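Local coordinates for twin-arginine translocation pathway signal protein (Burkholderia phytofirmans, PDB 2RJO) that probably serves as a periplasmic sugar-binding protein, holding beta-D-galactopyranose in the cleft between its two lobes, at residues A[122-133]-A[157-168]. Residues are numbered along the deposited sequence; the frame is centred on the assembly and turned at random.
Sequences GEETATQLFKSM and GLDAALKKFPGI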
loop_
_atom_site.group_PDB
_atom_site.type_symbol
_atom_site.label_atom_id
_atom_site.label_comp_id
_atom_site.label_asym_id
_atom_site.label_seq_id
_atom_site.Cartn_x
_atom_site.Cartn_y
_atom_site.Cartn_z
ATOM N N GLY A 122 8.961 0.100 -8.028
ATOM C CA GLY A 122 10.049 0.698 -7.275
ATOM C C GLY A 122 11.152 1.090 -8.238
ATOM O O GLY A 122 11.784 2.144 -8.105
ATOM N N GLU A 123 11.382 0.225 -9.220
ATOM C CA GLU A 123 12.392 0.476 -10.227
ATOM C C GLU A 123 11.906 1.607 -11.119
ATOM O O GLU A 123 12.702 2.361 -11.665
ATOM C CB GLU A 123 12.646 -0.786 -11.059
ATOM C CG GLU A 123 13.399 -0.536 -12.357
ATOM C CD GLU A 123 14.083 -1.785 -12.891
ATOM O OE1 GLU A 123 13.446 -2.866 -12.899
ATOM O OE2 GLU A 123 15.255 -1.672 -13.310
ATOM N N GLU A 124 10.591 1.731 -11.252
ATOM C CA GLU A 124 10.013 2.779 -12.085
ATOM C C GLU A 124 10.239 4.172 -11.510
ATOM O O GLU A 124 10.696 5.072 -12.221
ATOM C CB GLU A 124 8.509 2.560 -12.273
ATOM C CG GLU A 124 8.119 2.202 -13.694
ATOM C CD GLU A 124 6.795 2.818 -14.117
ATOM O OE1 GLU A 124 5.771 2.582 -13.448
ATOM O OE2 GLU A 124 6.775 3.538 -15.135
ATOM N N THR A 125 9.914 4.350 -10.229
ATOM C CA THR A 125 10.082 5.646 -9.576
ATOM C C THR A 125 11.566 5.987 -9.437
ATOM O O THR A 125 11.961 7.151 -9.546
ATOM C CB THR A 125 9.411 5.671 -8.173
ATOM O OG1 THR A 125 10.122 4.811 -7.272
ATOM C CG2 THR A 125 7.969 5.219 -8.271
ATOM N N ALA A 126 12.384 4.967 -9.208
ATOM C CA ALA A 126 13.818 5.150 -9.068
ATOM C C ALA A 126 14.428 5.554 -10.404
ATOM O O ALA A 126 15.352 6.372 -10.454
ATOM C CB ALA A 126 14.461 3.860 -8.578
ATOM N N THR A 127 13.930 4.967 -11.487
ATOM C CA THR A 127 14.454 5.291 -12.807
ATOM C C THR A 127 14.123 6.733 -13.163
ATOM O O THR A 127 14.952 7.448 -13.718
ATOM C CB THR A 127 13.877 4.353 -13.881
ATOM O OG1 THR A 127 14.429 3.045 -13.700
ATOM C CG2 THR A 127 14.217 4.848 -15.279
ATOM N N GLN A 128 12.906 7.158 -12.839
ATOM C CA GLN A 128 12.484 8.524 -13.120
ATOM C C GLN A 128 13.319 9.498 -12.304
ATOM O O GLN A 128 13.694 10.561 -12.798
ATOM C CB GLN A 128 11.008 8.711 -12.774
ATOM C CG GLN A 128 10.529 10.148 -12.921
ATOM C CD GLN A 128 10.590 10.643 -14.360
ATOM O OE1 GLN A 128 9.787 10.238 -15.209
ATOM N NE2 GLN A 128 11.554 11.519 -14.642
ATOM N N LEU A 129 13.589 9.133 -11.052
ATOM C CA LEU A 129 14.382 9.964 -10.162
ATOM C C LEU A 129 15.805 10.142 -10.697
ATOM O O LEU A 129 16.339 11.252 -10.724
ATOM C CB LEU A 129 14.426 9.337 -8.768
ATOM C CG LEU A 129 15.340 10.018 -7.751
ATOM C CD1 LEU A 129 14.770 11.384 -7.386
ATOM C CD2 LEU A 129 15.481 9.153 -6.507
ATOM N N PHE A 130 16.417 9.049 -11.141
ATOM C CA PHE A 130 17.773 9.128 -11.656
ATOM C C PHE A 130 17.839 9.912 -12.956
ATOM O O PHE A 130 18.851 10.544 -13.248
ATOM C CB PHE A 130 18.354 7.728 -11.861
ATOM C CG PHE A 130 18.371 6.889 -10.610
ATOM C CD1 PHE A 130 18.437 7.483 -9.342
ATOM C CD2 PHE A 130 18.342 5.498 -10.696
ATOM C CE1 PHE A 130 18.471 6.697 -8.184
ATOM C CE2 PHE A 130 18.376 4.705 -9.540
ATOM C CZ PHE A 130 18.440 5.310 -8.282
ATOM N N LYS A 131 16.773 9.871 -13.749
ATOM C CA LYS A 131 16.777 10.625 -14.993
ATOM C C LYS A 131 16.834 12.096 -14.600
ATOM O O LYS A 131 17.634 12.867 -15.135
ATOM C CB LYS A 131 15.505 10.375 -15.808
ATOM C CG LYS A 131 15.264 8.932 -16.227
ATOM C CD LYS A 131 16.453 8.354 -16.976
ATOM C CE LYS A 131 16.083 7.070 -17.717
ATOM N NZ LYS A 131 15.218 7.356 -18.897
ATOM N N SER A 132 15.988 12.475 -13.650
ATOM C CA SER A 132 15.936 13.854 -13.189
ATOM C C SER A 132 17.286 14.349 -12.716
ATOM O O SER A 132 17.584 15.539 -12.819
ATOM C CB SER A 132 14.928 14.001 -12.049
ATOM O OG SER A 132 13.609 13.798 -12.509
HETATM N N MSE A 133 18.098 13.442 -12.189
HETATM C CA MSE A 133 19.422 13.794 -11.678
HETATM C C MSE A 133 20.483 13.811 -12.780
HETATM O O MSE A 133 21.652 14.085 -12.514
HETATM C CB MSE A 133 19.846 12.790 -10.601
HETATM C CG MSE A 133 19.022 12.810 -9.322
HETATM SE SE MSE A 133 19.323 11.322 -8.331
HETATM C CE MSE A 133 18.018 11.319 -7.345
ATOM N N GLY A 157 13.269 -2.993 -6.173
ATOM C CA GLY A 157 13.119 -2.233 -7.397
ATOM C C GLY A 157 14.152 -1.118 -7.452
ATOM O O GLY A 157 14.687 -0.816 -8.523
ATOM N N LEU A 158 14.430 -0.506 -6.297
ATOM C CA LEU A 158 15.409 0.578 -6.207
ATOM C C LEU A 158 16.785 0.038 -6.565
ATOM O O LEU A 158 17.440 0.540 -7.479
ATOM C CB LEU A 158 15.458 1.156 -4.787
ATOM C CG LEU A 158 16.579 2.162 -4.466
ATOM C CD1 LEU A 158 16.465 3.378 -5.383
ATOM C CD2 LEU A 158 16.489 2.599 -3.002
ATOM N N ASP A 159 17.212 -0.998 -5.850
ATOM C CA ASP A 159 18.518 -1.610 -6.084
ATOM C C ASP A 159 18.748 -2.008 -7.538
ATOM O O ASP A 159 19.896 -2.085 -7.986
ATOM C CB ASP A 159 18.703 -2.850 -5.197
ATOM C CG ASP A 159 18.695 -2.520 -3.712
ATOM O OD1 ASP A 159 18.992 -1.363 -3.346
ATOM O OD2 ASP A 159 18.408 -3.431 -2.904
ATOM N N ALA A 160 17.670 -2.279 -8.269
ATOM C CA ALA A 160 17.780 -2.670 -9.672
ATOM C C ALA A 160 17.980 -1.448 -10.571
ATOM O O ALA A 160 18.681 -1.510 -11.590
ATOM C CB ALA A 160 16.529 -3.429 -10.102
ATOM N N ALA A 161 17.356 -0.337 -10.198
ATOM C CA ALA A 161 17.490 0.881 -10.976
ATOM C C ALA A 161 18.933 1.363 -10.823
ATOM O O ALA A 161 19.522 1.912 -11.754
ATOM C CB ALA A 161 16.512 1.925 -10.471
ATOM N N LEU A 162 19.494 1.145 -9.640
ATOM C CA LEU A 162 20.867 1.536 -9.348
ATOM C C LEU A 162 21.837 0.753 -10.232
ATOM O O LEU A 162 22.778 1.321 -10.789
ATOM C CB LEU A 162 21.187 1.275 -7.874
ATOM C CG LEU A 162 20.519 2.189 -6.837
ATOM C CD1 LEU A 162 20.678 1.611 -5.441
ATOM C CD2 LEU A 162 21.137 3.566 -6.906
ATOM N N LYS A 163 21.592 -0.547 -10.373
ATOM C CA LYS A 163 22.450 -1.396 -11.186
ATOM C C LYS A 163 22.456 -0.926 -12.632
ATOM O O LYS A 163 23.428 -1.135 -13.364
ATOM C CB LYS A 163 21.973 -2.850 -11.120
ATOM C CG LYS A 163 22.902 -3.842 -11.805
ATOM C CD LYS A 163 22.139 -4.800 -12.730
ATOM C CE LYS A 163 21.599 -4.068 -13.955
ATOM N NZ LYS A 163 20.906 -4.975 -14.947
ATOM N N LYS A 164 21.377 -0.269 -13.043
ATOM C CA LYS A 164 21.272 0.200 -14.414
ATOM C C LYS A 164 21.722 1.655 -14.565
ATOM O O LYS A 164 21.675 2.225 -15.657
ATOM C CB LYS A 164 19.833 0.025 -14.902
ATOM C CG LYS A 164 19.697 0.043 -16.412
ATOM C CD LYS A 164 20.484 -1.117 -17.053
ATOM C CE LYS A 164 20.445 -1.027 -18.581
ATOM N NZ LYS A 164 20.941 -2.286 -19.212
ATOM N N PHE A 165 22.155 2.250 -13.459
ATOM C CA PHE A 165 22.644 3.629 -13.441
ATOM C C PHE A 165 23.879 3.630 -12.571
ATOM O O PHE A 165 23.815 4.015 -11.397
ATOM C CB PHE A 165 21.619 4.570 -12.818
ATOM C CG PHE A 165 20.487 4.930 -13.732
ATOM C CD1 PHE A 165 20.434 6.189 -14.327
ATOM C CD2 PHE A 165 19.462 4.026 -13.988
ATOM C CE1 PHE A 165 19.374 6.548 -15.161
ATOM C CE2 PHE A 165 18.399 4.367 -14.818
ATOM C CZ PHE A 165 18.356 5.633 -15.407
ATOM N N PRO A 166 25.018 3.178 -13.115
ATOM C CA PRO A 166 26.236 3.159 -12.301
ATOM C C PRO A 166 26.734 4.549 -11.936
ATOM O O PRO A 166 27.613 4.701 -11.084
ATOM C CB PRO A 166 27.225 2.372 -13.166
ATOM C CG PRO A 166 26.733 2.605 -14.564
ATOM C CD PRO A 166 25.237 2.510 -14.410
ATOM N N GLY A 167 26.153 5.562 -12.568
ATOM C CA GLY A 167 26.553 6.921 -12.282
ATOM C C GLY A 167 25.897 7.424 -11.010
ATOM O O GLY A 167 26.231 8.500 -10.524
ATOM N N ILE A 168 24.951 6.653 -10.478
ATOM C CA ILE A 168 24.246 7.021 -9.248
ATOM C C ILE A 168 24.930 6.372 -8.052
ATOM O O ILE A 168 25.217 5.178 -8.073
ATOM C CB ILE A 168 22.767 6.547 -9.284
ATOM C CG1 ILE A 168 22.000 7.313 -10.362
ATOM C CG2 ILE A 168 22.109 6.781 -7.938
ATOM C CD1 ILE A 168 21.818 8.770 -10.049
#
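Phe130 and Phe165 both carry CG beside the backbone N (chi1 -58° and -78°), which brings their rings together between helix 122-132 and the turn after helix 157-163. The rings meet obliquely, with centroids 5.3 Å apart. Phe130 CB lies over a face of the Phe165 ring, 3.8 Å from its centroid, as a CH-pi contact. Lys131 bends at chi2 and chi4, and its CE comes to 3.5 Å from Phe165 CZ at the ring edge. Ile168 CG1 sits over one face of the Phe130 ring, 3.9 Å from the centroid. Leu162 CD2 reaches Phe130 CZ at 3.5 Å. In this periplasmic binding protein fold, the two helices pack side by side on the parallel sheet of one lobe. Phe130 and Ile168 also touch Val139 of the strand 137-143 beneath. The axes of helix 122-132 and helix 157-163 come within 7.2 Å of each other, with a signed crossing angle of -42°. Ala161 is a knob in the hole formed by Glu123, Ala126, Thr127 and Phe130. Its CB is tight against Ala126 CB at 3.4 Å. Gly157 has no side chain, so the backbones close in, and Glu123 CA makes a CA-H...O contact of 3.1 Å with Gly157 O.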